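PDB 4XDY: ketol-acid reductoisomerase from uncultured archaeon GZfos26G2, which catalyses the magnesium-dependent alkyl migration and NADH-preferring reduction that turn (S)-2-acetolactate into (R)-2,3-dihydroxyisovalerate in branched-chain amino-acid biosynthesis. Local coordinates for the interface of chains A and B. Coordinates in Å, arbitrary orientation; residue numbers count along the deposited sequence, not the author numbering. Chains: chain A/B, Ketol-acid reductoisomerase.

Contact 1: the interface of chains A and B. Residues chain A 197, 276, 279-280, 283; chain B 213-214, 217.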
ATOM      1  N   PHE A 197      13.758  -1.751 -12.517  1.00 17.95           N
ATOM      2  CA  PHE A 197      12.547  -2.474 -12.901  1.00 18.48           C
ATOM      3  C   PHE A 197      11.411  -2.283 -11.925  1.00 17.51           C
ATOM      4  O   PHE A 197      10.267  -1.991 -12.323  1.00 17.30           O
ATOM      5  CB  PHE A 197      12.845  -3.991 -13.015  1.00 19.32           C
ATOM      6  CG  PHE A 197      11.630  -4.789 -13.268  1.00 17.93           C
ATOM      7  CD1 PHE A 197      11.104  -4.847 -14.537  1.00 19.97           C
ATOM      8  CD2 PHE A 197      10.973  -5.417 -12.253  1.00 19.51           C
ATOM      9  CE1 PHE A 197       9.951  -5.618 -14.781  1.00 19.30           C
ATOM     10  CE2 PHE A 197       9.770  -6.131 -12.469  1.00 19.01           C
ATOM     11  CZ  PHE A 197       9.267  -6.234 -13.756  1.00 18.95           C
ATOM     12  N   LYS A 276       2.567  -8.663 -18.493  1.00 19.54           N
ATOM     13  CA  LYS A 276       3.783  -9.370 -18.152  1.00 20.86           C
ATOM     14  C   LYS A 276       4.846  -9.207 -19.273  1.00 22.04           C
ATOM     15  O   LYS A 276       6.058  -9.018 -18.994  1.00 20.85           O
ATOM     16  CB  LYS A 276       3.532 -10.838 -17.855  1.00 20.79           C
ATOM     17  CG  LYS A 276       4.722 -11.545 -17.250  1.00 21.77           C
ATOM     18  CD  LYS A 276       4.438 -13.015 -16.872  1.00 22.70           C
ATOM     19  CE  LYS A 276       5.621 -13.711 -16.303  1.00 23.05           C
ATOM     20  NZ  LYS A 276       5.229 -15.056 -15.826  1.00 22.77           N
ATOM     21  N   MET A 279       6.348  -5.871 -19.186  1.00 18.55           N
ATOM     22  CA  MET A 279       7.339  -5.896 -18.072  1.00 20.13           C
ATOM     23  C   MET A 279       8.673  -6.507 -18.485  1.00 19.62           C
ATOM     24  O   MET A 279       9.735  -5.983 -18.160  1.00 21.64           O
ATOM     25  CB  MET A 279       6.779  -6.636 -16.857  1.00 17.52           C
ATOM     26  CG  MET A 279       5.674  -5.894 -16.134  1.00 15.99           C
ATOM     27  SD  MET A 279       5.186  -6.891 -14.690  1.00 18.26           S
ATOM     28  CE  MET A 279       4.186  -5.750 -13.706  1.00 19.80           C
ATOM     29  N   LYS A 280       8.624  -7.633 -19.186  0.50 20.87           N
ATOM     30  CA  LYS A 280       9.825  -8.256 -19.751  0.50 19.99           C
ATOM     31  C   LYS A 280      10.578  -7.297 -20.634  0.50 20.85           C
ATOM     32  O   LYS A 280      11.809  -7.177 -20.485  0.50 21.58           O
ATOM     33  CB  LYS A 280       9.468  -9.513 -20.547  0.50 20.36           C
ATOM     34  CG  LYS A 280       9.139 -10.699 -19.660  0.50 22.03           C
ATOM     35  CD  LYS A 280       8.654 -11.896 -20.507  0.50 22.98           C
ATOM     36  CE  LYS A 280       7.871 -12.875 -19.667  0.50 24.82           C
ATOM     37  NZ  LYS A 280       7.441 -14.009 -20.508  0.50 26.14           N
ATOM     38  N   LEU A 283      12.237  -4.591 -18.544  1.00 21.36           N
ATOM     39  CA  LEU A 283      13.415  -5.153 -17.870  1.00 20.61           C
ATOM     40  C   LEU A 283      14.582  -5.239 -18.856  1.00 21.96           C
ATOM     41  O   LEU A 283      15.743  -4.954 -18.486  1.00 22.41           O
ATOM     42  CB  LEU A 283      13.120  -6.543 -17.320  1.00 21.42           C
ATOM     43  CG  LEU A 283      14.273  -7.247 -16.586  1.00 22.03           C
ATOM     44  CD1 LEU A 283      14.844  -6.364 -15.449  1.00 22.81           C
ATOM     45  CD2 LEU A 283      13.906  -8.642 -16.091  1.00 23.98           C
TER
ATOM     46  N   ASN B 213       2.949 -10.533 -11.216  1.00 18.14           N
ATOM     47  CA  ASN B 213       3.588 -10.459 -12.512  1.00 18.38           C
ATOM     48  C   ASN B 213       4.981  -9.871 -12.449  1.00 17.86           C
ATOM     49  O   ASN B 213       5.928 -10.410 -12.990  1.00 17.78           O
ATOM     50  CB  ASN B 213       2.743  -9.735 -13.597  1.00 18.24           C
ATOM     51  CG  ASN B 213       1.678 -10.634 -14.163  1.00 20.69           C
ATOM     52  OD1 ASN B 213       1.954 -11.505 -15.006  1.00 21.15           O
ATOM     53  ND2 ASN B 213       0.455 -10.474 -13.712  1.00 19.65           N
ATOM     54  N   GLY B 214       5.149  -8.796 -11.681  1.00 17.29           N
ATOM     55  CA  GLY B 214       6.466  -8.230 -11.486  1.00 18.34           C
ATOM     56  C   GLY B 214       7.453  -9.224 -10.847  1.00 18.69           C
ATOM     57  O   GLY B 214       8.609  -9.314 -11.245  1.00 17.39           O
ATOM     58  N   VAL B 217       8.492 -11.918 -13.317  1.00 18.49           N
ATOM     59  CA  VAL B 217       9.397 -11.420 -14.360  1.00 18.39           C
ATOM     60  C   VAL B 217      10.806 -11.405 -13.800  1.00 21.58           C
ATOM     61  O   VAL B 217      11.763 -11.823 -14.476  1.00 18.92           O
ATOM     62  CB  VAL B 217       8.930 -10.043 -14.902  1.00 17.91           C
ATOM     63  CG1 VAL B 217      10.025  -9.316 -15.692  1.00 21.30           C
ATOM     64  CG2 VAL B 217       7.710 -10.241 -15.692  1.00 18.29           C
TER
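B:Val217 presses into a groove formed by A:Lys276, A:Met279, A:Leu283 and A:Phe197, a helix-on-helix interface that joins the two subunits of the homodimer through their C-terminal domains. The valine buries 93 Å² here, far more than any neighbour in the patch, and its two methyl groups divide the work. CG1, anti to the backbone N (chi1 164°), comes obliquely at the CZ/CE1 rim of the A:Phe197 ring rather than over its face, 3.7 Å from CZ, and also meets A:Leu283 CD2 at 4.0 Å. CG2 faces the other way, resting 3.6 Å from A:Lys276 CG while the two side chains run past each other in opposite directions. One turn earlier, B:Gly214 presents bare backbone: its CA lies 3.7 Å from A:Met279 SD and its carbonyl O 3.6 Å from A:Phe197 CE2. The missing side chain lets the extended methionine lie directly against the helix, where SD also touches B:Asn213 CB. Within chain A, A:Met279 CB lies in plane at the edge of the phenylalanine ring, so the ring and the thioether line the same groove. Replacing A:Phe197 with an alanine would probably leave a gap beside B:Val217 CG1 and remove the ring edge against which A:Met279 rests. Helix 205-220 of chain B is thereby seated on helices 188-203 and 273-287 of chain A, and the apolar contacts contribute to holding the homodimer together.

Contact 2: the interface of chains A and B. Residues chain A 87-88, 196, 199, 291, 295; chain B 256-258.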
ATOM      1  N   ASP A  87      21.088  10.682  -8.609  1.00 19.63           N
ATOM      2  CA  ASP A  87      21.920   9.905  -9.534  1.00 20.39           C
ATOM      3  C   ASP A  87      22.450  10.741 -10.689  1.00 22.06           C
ATOM      4  O   ASP A  87      23.597  10.601 -11.108  1.00 20.83           O
ATOM      5  CB  ASP A  87      21.226   8.663 -10.095  1.00 20.56           C
ATOM      6  CG  ASP A  87      20.761   7.735  -8.994  1.00 22.13           C
ATOM      7  OD1 ASP A  87      21.661   7.127  -8.315  1.00 19.36           O
ATOM      8  OD2 ASP A  87      19.538   7.675  -8.719  1.00 20.67           O
ATOM      9  N   GLU A  88      21.598  11.616 -11.215  1.00 20.98           N
ATOM     10  CA  GLU A  88      21.925  12.332 -12.467  1.00 21.81           C
ATOM     11  C   GLU A  88      23.024  13.376 -12.291  1.00 22.48           C
ATOM     12  O   GLU A  88      23.714  13.660 -13.259  1.00 25.28           O
ATOM     13  CB  GLU A  88      20.621  12.986 -13.076  1.00 22.12           C
ATOM     14  CG  GLU A  88      19.927  14.063 -12.205  1.00 21.67           C
ATOM     15  CD  GLU A  88      18.994  13.632 -11.119  1.00 20.71           C
ATOM     16  OE1 GLU A  88      19.019  12.439 -10.746  1.00 22.13           O
ATOM     17  OE2 GLU A  88      18.248  14.476 -10.566  1.00 22.22           O
ATOM     18  N   LEU A 196      15.574  -0.489 -10.785  1.00 16.98           N
ATOM     19  CA  LEU A 196      14.993   0.247 -11.901  1.00 19.01           C
ATOM     20  C   LEU A 196      13.708  -0.417 -12.363  1.00 18.90           C
ATOM     21  O   LEU A 196      12.673   0.234 -12.474  1.00 17.51           O
ATOM     22  CB  LEU A 196      15.973   0.373 -13.008  1.00 18.79           C
ATOM     23  CG  LEU A 196      17.173   1.310 -12.817  1.00 19.83           C
ATOM     24  CD1 LEU A 196      18.059   1.248 -14.030  1.00 20.12           C
ATOM     25  CD2 LEU A 196      16.792   2.776 -12.612  1.00 19.49           C
ATOM     26  N   GLU A 199      10.795   0.021  -9.560  1.00 18.37           N
ATOM     27  CA  GLU A 199      10.201   1.328  -9.418  1.00 16.25           C
ATOM     28  C   GLU A 199       9.362   1.638 -10.696  1.00 16.32           C
ATOM     29  O   GLU A 199       8.299   2.273 -10.570  1.00 16.14           O
ATOM     30  CB  GLU A 199      11.254   2.408  -9.106  1.00 17.47           C
ATOM     31  CG  GLU A 199      12.261   2.655 -10.165  1.00 17.24           C
ATOM     32  CD  GLU A 199      13.610   3.205  -9.674  1.00 17.40           C
ATOM     33  OE1 GLU A 199      13.959   3.067  -8.455  1.00 16.44           O
ATOM     34  OE2 GLU A 199      14.306   3.845 -10.511  1.00 17.66           O
ATOM     35  N   PHE A 291      17.406   2.311 -21.156  1.00 20.15           N
ATOM     36  CA  PHE A 291      16.829   3.196 -20.232  1.00 21.59           C
ATOM     37  C   PHE A 291      17.846   4.170 -19.667  1.00 20.58           C
ATOM     38  O   PHE A 291      17.593   5.418 -19.492  1.00 19.89           O
ATOM     39  CB  PHE A 291      16.116   2.435 -19.108  1.00 20.97           C
ATOM     40  CG  PHE A 291      15.587   3.375 -18.072  1.00 20.92           C
ATOM     41  CD1 PHE A 291      14.398   4.032 -18.261  1.00 20.72           C
ATOM     42  CD2 PHE A 291      16.346   3.725 -16.981  1.00 20.51           C
ATOM     43  CE1 PHE A 291      13.956   5.011 -17.363  1.00 20.90           C
ATOM     44  CE2 PHE A 291      15.901   4.657 -16.066  1.00 22.36           C
ATOM     45  CZ  PHE A 291      14.698   5.314 -16.253  1.00 21.07           C
ATOM     46  N   TRP A 295      17.646   8.249 -19.645  1.00 20.37           N
ATOM     47  CA  TRP A 295      17.618   9.116 -18.494  1.00 19.69           C
ATOM     48  C   TRP A 295      18.796  10.111 -18.455  1.00 21.51           C
ATOM     49  O   TRP A 295      18.615  11.257 -18.133  1.00 21.83           O
ATOM     50  CB  TRP A 295      17.513   8.281 -17.189  1.00 18.84           C
ATOM     51  CG  TRP A 295      17.638   8.982 -15.842  1.00 18.15           C
ATOM     52  CD1 TRP A 295      18.411   8.549 -14.772  1.00 19.35           C
ATOM     53  CD2 TRP A 295      17.040  10.204 -15.406  1.00 18.37           C
ATOM     54  NE1 TRP A 295      18.300   9.395 -13.739  1.00 19.21           N
ATOM     55  CE2 TRP A 295      17.427  10.412 -14.083  1.00 19.18           C
ATOM     56  CE3 TRP A 295      16.111  11.096 -15.976  1.00 18.19           C
ATOM     57  CZ2 TRP A 295      16.993  11.533 -13.354  1.00 19.52           C
ATOM     58  CZ3 TRP A 295      15.728  12.213 -15.262  1.00 19.82           C
ATOM     59  CH2 TRP A 295      16.091  12.398 -13.951  1.00 19.83           C
TER
ATOM     60  N   SER B 256      13.510   8.905  -5.667  1.00 17.93           N
ATOM     61  CA  SER B 256      14.550   9.574  -6.420  1.00 16.92           C
ATOM     62  C   SER B 256      14.039  10.207  -7.670  1.00 18.01           C
ATOM     63  O   SER B 256      13.042   9.751  -8.229  1.00 17.69           O
ATOM     64  CB  SER B 256      15.698   8.643  -6.747  1.00 16.62           C
ATOM     65  OG  SER B 256      15.362   7.681  -7.732  1.00 17.02           O
ATOM     66  N   ASN B 257      14.807  11.174  -8.197  1.00 19.03           N
ATOM     67  CA  ASN B 257      14.470  11.692  -9.530  1.00 18.29           C
ATOM     68  C   ASN B 257      14.552  10.608 -10.590  1.00 20.08           C
ATOM     69  O   ASN B 257      13.720  10.567 -11.537  1.00 18.42           O
ATOM     70  CB  ASN B 257      15.295  12.910  -9.894  1.00 20.80           C
ATOM     71  CG  ASN B 257      15.152  14.000  -8.885  1.00 20.44           C
ATOM     72  OD1 ASN B 257      14.101  14.193  -8.219  1.00 20.70           O
ATOM     73  ND2 ASN B 257      16.262  14.703  -8.675  1.00 22.94           N
ATOM     74  N   THR B 258      15.486   9.649 -10.442  1.00 17.15           N
ATOM     75  CA  THR B 258      15.581   8.537 -11.323  1.00 17.58           C
ATOM     76  C   THR B 258      14.269   7.747 -11.384  1.00 17.12           C
ATOM     77  O   THR B 258      13.785   7.415 -12.481  1.00 17.24           O
ATOM     78  CB  THR B 258      16.741   7.595 -10.902  1.00 19.45           C
ATOM     79  OG1 THR B 258      17.944   8.356 -10.858  1.00 19.37           O
ATOM     80  CG2 THR B 258      16.915   6.428 -11.818  1.00 18.60           C
TER
HETATM   81  O   HOH W   1      18.055  10.744  -8.755  1.00 18.79           O
HETATM   82  O   HOH W   2      13.515   4.458 -13.018  1.00 18.92           O
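B:Thr258, in the first turn of helix 257-270, enters a notch, polar at A:Asp87 and apolar at A:Leu196 and the A:Trp295 indole, so this interface fastens one subunit's C-terminal domain beside the cofactor- and metal-binding residues of the other. Its hydroxyl OG1 donates to A:Asp87 OD2 (2.8 Å), reaching that oxygen on the anti side, 18° out of the carboxylate plane. Indole NE1 of A:Trp295 adds a weak, bent bond to the same hydroxyl (128° at H). The indole also turns one face to the helix, with B:Thr258 CA 3.4 Å above its plane, towards the rim. A leucine in place of A:Trp295 would probably deprive OG1 of that weak donor and leave the start of the helix without its flat support. With OG1 beside the backbone N (chi1 -56°), the methyl CG2 points towards A:Leu196 CD2, 3.7 Å away. Water 1 connects A:Asp87 N and A:Glu88 OE1 with the N and OG1 of B:Thr258, while water 2 joins A:Glu199 OE2, from a magnesium ligand, to B:Thr258 O. Next to them, B:Asn257 ND2 gives a nearly straight bond to the syn lone pair of A:Glu88 OE2 at 2.8 Å, OE2 lying close to the amide plane but the carboxylate turned steeply from it.

Contact 3: the interface of chains A and B. Residues chain A 1, 154, 184, 186, 190, 194; chain B 224, 227.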
ATOM      1  N   MET A   1      18.131 -18.400  -1.027  1.00 46.15           N
ATOM      2  CA  MET A   1      19.353 -17.565  -0.930  1.00 48.66           C
ATOM      3  C   MET A   1      19.444 -17.007   0.502  1.00 41.47           C
ATOM      4  O   MET A   1      18.429 -16.859   1.176  1.00 49.76           O
ATOM      5  CB  MET A   1      19.207 -16.483  -1.954  1.00 46.50           C
ATOM      6  CG  MET A   1      20.255 -15.477  -1.974  1.00 48.94           C
ATOM      7  SD  MET A   1      19.561 -13.869  -2.394  1.00 49.08           S
ATOM      8  CE  MET A   1      21.178 -13.141  -2.230  1.00 45.39           C
ATOM      9  N   LEU A 154      20.147  -4.389   0.118  1.00 19.63           N
ATOM     10  CA  LEU A 154      21.007  -5.116  -0.801  1.00 19.81           C
ATOM     11  C   LEU A 154      22.408  -4.557  -0.619  1.00 22.48           C
ATOM     12  O   LEU A 154      22.620  -3.296  -0.571  1.00 20.22           O
ATOM     13  CB  LEU A 154      20.560  -4.920  -2.266  1.00 20.42           C
ATOM     14  CG  LEU A 154      19.543  -5.950  -2.765  1.00 21.43           C
ATOM     15  CD1 LEU A 154      18.353  -6.200  -1.928  1.00 24.43           C
ATOM     16  CD2 LEU A 154      19.090  -5.581  -4.197  1.00 23.37           C
ATOM     17  N   LEU A 184      20.384  -8.888   1.603  1.00 20.20           N
ATOM     18  CA  LEU A 184      20.817  -9.787   0.538  1.00 21.72           C
ATOM     19  C   LEU A 184      22.073  -9.268  -0.084  1.00 24.42           C
ATOM     20  O   LEU A 184      22.175  -8.062  -0.449  1.00 21.90           O
ATOM     21  CB  LEU A 184      19.755  -9.859  -0.584  1.00 23.39           C
ATOM     22  CG  LEU A 184      18.365 -10.220  -0.076  1.00 26.38           C
ATOM     23  CD1 LEU A 184      17.427 -10.170  -1.286  1.00 25.07           C
ATOM     24  CD2 LEU A 184      18.374 -11.596   0.582  1.00 30.15           C
ATOM     25  N   CYS A 186      24.615  -9.094  -3.284  1.00 19.43           N
ATOM     26  CA  CYS A 186      24.355  -9.102  -4.720  1.00 20.25           C
ATOM     27  C   CYS A 186      25.434  -8.301  -5.406  1.00 21.76           C
ATOM     28  O   CYS A 186      26.411  -7.852  -4.758  1.00 23.10           O
ATOM     29  CB  CYS A 186      22.949  -8.558  -5.027  1.00 24.17           C
ATOM     30  SG  CYS A 186      22.853  -6.756  -4.707  1.00 24.59           S
ATOM     31  N   GLN A 190      23.167  -6.262 -10.462  1.00 19.23           N
ATOM     32  CA  GLN A 190      21.903  -6.823 -10.048  1.00 21.19           C
ATOM     33  C   GLN A 190      20.981  -5.861  -9.356  1.00 21.25           C
ATOM     34  O   GLN A 190      19.802  -5.838  -9.647  1.00 19.34           O
ATOM     35  CB  GLN A 190      22.027  -8.048  -9.155  1.00 24.06           C
ATOM     36  CG  GLN A 190      22.573  -9.311  -9.785  1.00 33.04           C
ATOM     37  CD  GLN A 190      22.655 -10.334  -8.666  1.00 41.51           C
ATOM     38  OE1 GLN A 190      23.600 -10.308  -7.890  1.00 34.88           O
ATOM     39  NE2 GLN A 190      21.589 -11.111  -8.489  1.00 44.21           N
ATOM     40  N   GLU A 194      17.239  -4.627 -10.939  1.00 17.68           N
ATOM     41  CA  GLU A 194      16.005  -5.005 -10.207  1.00 18.04           C
ATOM     42  C   GLU A 194      15.330  -3.734  -9.689  1.00 19.80           C
ATOM     43  O   GLU A 194      14.116  -3.628  -9.678  1.00 19.13           O
ATOM     44  CB  GLU A 194      16.269  -6.004  -9.099  1.00 18.74           C
ATOM     45  CG  GLU A 194      17.093  -5.525  -7.928  1.00 20.27           C
ATOM     46  CD  GLU A 194      16.330  -4.704  -6.931  1.00 23.87           C
ATOM     47  OE1 GLU A 194      16.997  -3.975  -6.147  1.00 22.25           O
ATOM     48  OE2 GLU A 194      15.051  -4.864  -6.828  1.00 22.98           O
TER
ATOM     49  N   PRO B 224      16.982 -13.511  -7.519  1.00 22.52           N
ATOM     50  CA  PRO B 224      16.512 -14.325  -6.401  1.00 24.66           C
ATOM     51  C   PRO B 224      15.105 -13.972  -5.969  1.00 25.61           C
ATOM     52  O   PRO B 224      14.716 -12.795  -5.913  1.00 22.04           O
ATOM     53  CB  PRO B 224      17.507 -14.027  -5.275  1.00 23.15           C
ATOM     54  CG  PRO B 224      18.700 -13.488  -5.988  1.00 24.20           C
ATOM     55  CD  PRO B 224      18.257 -12.849  -7.234  1.00 24.91           C
ATOM     56  N   MET B 227      14.767 -11.296  -3.336  1.00 20.27           N
ATOM     57  CA  MET B 227      15.014  -9.966  -3.856  1.00 20.47           C
ATOM     58  C   MET B 227      13.750  -9.462  -4.544  1.00 19.27           C
ATOM     59  O   MET B 227      13.362  -8.287  -4.353  1.00 20.24           O
ATOM     60  CB  MET B 227      16.185 -10.032  -4.816  1.00 21.60           C
ATOM     61  CG  MET B 227      16.594  -8.742  -5.445  1.00 22.53           C
ATOM     62  SD  MET B 227      18.011  -8.826  -6.547  1.00 25.01           S
ATOM     63  CE  MET B 227      19.287  -9.436  -5.367  1.00 21.52           C
TER
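B:Met227, in the first turn of long helix 225-254, and B:Pro224, just ahead of it, in the knotted C-terminal domain of the ketol-acid reductoisomerase family, pack against chain A where its strands 153-157 and 183-185 and helix 188-203 come together. The methionine buries 73 Å², contacting chain A along its whole length. At its base, A:Leu184 CD1 reaches the helix backbone, 3.5 Å from B:Met227 CA. The chain then runs out extended, CG anti to the backbone N, before bending at the thioether (chi3 -60°). SD lies 3.7 Å from A:Glu194 CG, so it is the aliphatic part of the glutamate that faces the sulfur. Chi1 (67°) sets that CG between the backbone N and carbonyl carbon, and the chi2 bend directs the carboxylate. Beyond the bend, the terminal methyl CE meets A:Cys186 CB at 3.8 Å and A:Leu154 CD2 at 4.0 Å on adjacent sides, the leucine meeting the methionine at about a right angle. B:Pro224 buries 35 Å² just before the helix. Its CD stands 4.0 Å from A:Gln190 NE2, the two side chains crossing at about a right angle. On another part of the proline ring, A:Met1 sets SD 3.5 Å from B:Pro224 CB, although this N-terminal residue is poorly ordered and the contact is correspondingly less certain.

Contact 4: the interface of chains A and B. Residues chain A 213-214, 216-217; chain B 271, 276, 279-280.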
ATOM      1  N   ASN A 213      -5.780   4.904 -13.609  1.00 17.98           N
ATOM      2  CA  ASN A 213      -6.702   4.367 -14.585  1.00 17.71           C
ATOM      3  C   ASN A 213      -7.996   3.889 -13.943  1.00 18.96           C
ATOM      4  O   ASN A 213      -9.105   4.187 -14.476  1.00 17.74           O
ATOM      5  CB  ASN A 213      -6.065   3.239 -15.447  1.00 19.05           C
ATOM      6  CG  ASN A 213      -5.231   3.787 -16.561  1.00 21.58           C
ATOM      7  OD1 ASN A 213      -5.754   4.135 -17.599  1.00 21.42           O
ATOM      8  ND2 ASN A 213      -3.893   3.856 -16.354  1.00 22.74           N
ATOM      9  N   GLY A 214      -7.921   3.229 -12.776  1.00 18.30           N
ATOM     10  CA  GLY A 214      -9.164   2.903 -12.067  1.00 18.28           C
ATOM     11  C   GLY A 214     -10.021   4.109 -11.720  1.00 18.98           C
ATOM     12  O   GLY A 214     -11.273   4.106 -11.918  1.00 17.91           O
ATOM     13  N   GLU A 216     -10.015   7.079 -13.128  1.00 17.69           N
ATOM     14  CA  GLU A 216     -10.578   7.636 -14.358  1.00 19.09           C
ATOM     15  C   GLU A 216     -11.801   6.860 -14.885  1.00 18.52           C
ATOM     16  O   GLU A 216     -12.784   7.400 -15.344  1.00 17.54           O
ATOM     17  CB  GLU A 216      -9.522   7.771 -15.436  1.00 18.41           C
ATOM     18  CG  GLU A 216      -8.468   8.830 -15.137  1.00 18.83           C
ATOM     19  CD  GLU A 216      -7.416   8.977 -16.264  1.00 20.38           C
ATOM     20  OE1 GLU A 216      -7.528   8.248 -17.255  1.00 23.25           O
ATOM     21  OE2 GLU A 216      -6.459   9.745 -16.072  1.00 21.08           O
ATOM     22  N   VAL A 217     -11.701   5.552 -14.879  1.00 16.46           N
ATOM     23  CA  VAL A 217     -12.809   4.731 -15.262  1.00 19.07           C
ATOM     24  C   VAL A 217     -14.074   5.016 -14.473  1.00 18.94           C
ATOM     25  O   VAL A 217     -15.195   5.186 -15.090  1.00 17.51           O
ATOM     26  CB  VAL A 217     -12.419   3.234 -15.320  1.00 18.09           C
ATOM     27  CG1 VAL A 217     -13.697   2.372 -15.463  1.00 19.87           C
ATOM     28  CG2 VAL A 217     -11.385   2.967 -16.423  1.00 18.04           C
TER
ATOM     29  N   ILE B 271       1.088  -0.341 -17.835  1.00 20.14           N
ATOM     30  CA  ILE B 271      -0.348  -0.242 -17.534  1.00 21.08           C
ATOM     31  C   ILE B 271      -0.841   0.871 -18.441  1.00 23.35           C
ATOM     32  O   ILE B 271      -0.750   2.034 -18.105  1.00 22.64           O
ATOM     33  CB  ILE B 271      -0.624   0.179 -16.070  1.00 23.57           C
ATOM     34  CG1 ILE B 271       0.037  -0.765 -15.045  1.00 24.87           C
ATOM     35  CG2 ILE B 271      -2.124   0.332 -15.749  1.00 22.47           C
ATOM     36  CD1 ILE B 271      -0.326  -2.171 -15.188  1.00 25.55           C
ATOM     37  N   LYS B 276      -6.962   0.087 -19.293  1.00 19.13           N
ATOM     38  CA  LYS B 276      -8.139   0.972 -19.039  1.00 22.46           C
ATOM     39  C   LYS B 276      -9.382   0.451 -19.743  1.00 21.19           C
ATOM     40  O   LYS B 276     -10.500   0.408 -19.124  1.00 21.29           O
ATOM     41  CB  LYS B 276      -7.832   2.399 -19.464  1.00 22.35           C
ATOM     42  CG  LYS B 276      -8.959   3.339 -19.010  1.00 24.42           C
ATOM     43  CD  LYS B 276      -8.601   4.788 -19.294  1.00 24.09           C
ATOM     44  CE  LYS B 276      -9.724   5.722 -18.919  1.00 21.79           C
ATOM     45  NZ  LYS B 276      -9.219   7.109 -19.122  1.00 24.23           N
ATOM     46  N   MET B 279     -10.677  -2.479 -17.867  1.00 18.97           N
ATOM     47  CA  MET B 279     -11.377  -1.962 -16.673  1.00 18.68           C
ATOM     48  C   MET B 279     -12.809  -1.559 -17.055  1.00 19.19           C
ATOM     49  O   MET B 279     -13.757  -1.869 -16.323  1.00 18.11           O
ATOM     50  CB  MET B 279     -10.606  -0.798 -16.096  1.00 17.42           C
ATOM     51  CG  MET B 279      -9.416  -1.235 -15.253  1.00 19.72           C
ATOM     52  SD  MET B 279      -8.584   0.251 -14.621  1.00 19.38           S
ATOM     53  CE  MET B 279      -7.241  -0.459 -13.661  1.00 18.27           C
ATOM     54  N   LYS B 280     -12.964  -0.849 -18.163  1.00 19.11           N
ATOM     55  CA  LYS B 280     -14.305  -0.443 -18.643  1.00 20.90           C
ATOM     56  C   LYS B 280     -15.184  -1.624 -18.833  1.00 23.43           C
ATOM     57  O   LYS B 280     -16.362  -1.571 -18.470  1.00 21.22           O
ATOM     58  CB  LYS B 280     -14.201   0.441 -19.905  1.00 20.84           C
ATOM     59  CG  LYS B 280     -13.603   1.799 -19.554  1.00 23.93           C
ATOM     60  CD  LYS B 280     -13.592   2.780 -20.750  1.00 30.21           C
ATOM     61  CE  LYS B 280     -13.030   4.136 -20.264  1.00 30.91           C
ATOM     62  NZ  LYS B 280     -13.975   5.230 -19.970  1.00 30.61           N
TER
HETATM   63  O   HOH W   3     -15.632   4.418 -17.684  1.00 22.96           O
HETATM   64  O   HOH W   4      -1.794   4.371 -18.322  1.00 29.47           O
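B:Lys276 reaches across the dimer interface to A:Glu216, its extended chain threading between A:Asn213 and A:Val217 on the surface of helix 205-220. CB starts beside the amide oxygen of A:Asn213, with OD1 3.3 Å away. CG, placed anti to the backbone N (chi1 -172°), stays near that oxygen and on another side meets A:Val217 CG2. CD is the last carbon to pass the amide oxygen, 3.4 Å from A:Asn213 OD1. CE moves on to the glutamate, 3.7 Å from A:Glu216 OE1, with CB just beyond. NZ ends in a salt bridge and hydrogen bond with A:Glu216 OE1 at 2.8 Å. The ammonium meets that oxygen on its anti side, 19° out of the carboxylate plane, and the two side chains cross at about a right angle. The methylenes therefore cover the asparagine and valine while the charge is paired at the far end. Water extends the polar rim in two directions. Water 4 bridges A:Asn213 ND2, at 2.9 Å, to the carbonyl oxygen of B:Ile271, which would tend to fix which way the amide is turned. Water 3 joins A:Val217 O to B:Lys280 NZ, 2.9 Å from it, the lysine having bent at chi4 (-101°) to get there. In the fold, this is helix 205-220 of chain A lying against helix 273-287 of chain B, with B:Ile271 in the loop just ahead of that second helix, all within the C-terminal domains.

Contact 1 and contact 4 show overlapping parts of one two-fold-related helix pair, 205-220 with 273-287, sharing positions 213, 214, 217, 276, 279 and 280 with the chains exchanged; their C-alpha centres are about 20 Å apart. Helix 188-203 of chain A runs through contacts 1, 2 and 3, whose C-alpha centres lie 16 to 19 Å apart, so one helix faces the partner at three places. The centre of contact 2 is about 6 Å from A:His112, the predicted active-site residue, that of contact 4 about 29 Å. Dimer formation and active-site building are thus likely to be coupled through shared elements, with contact 2 bringing chain B closest to catalysis.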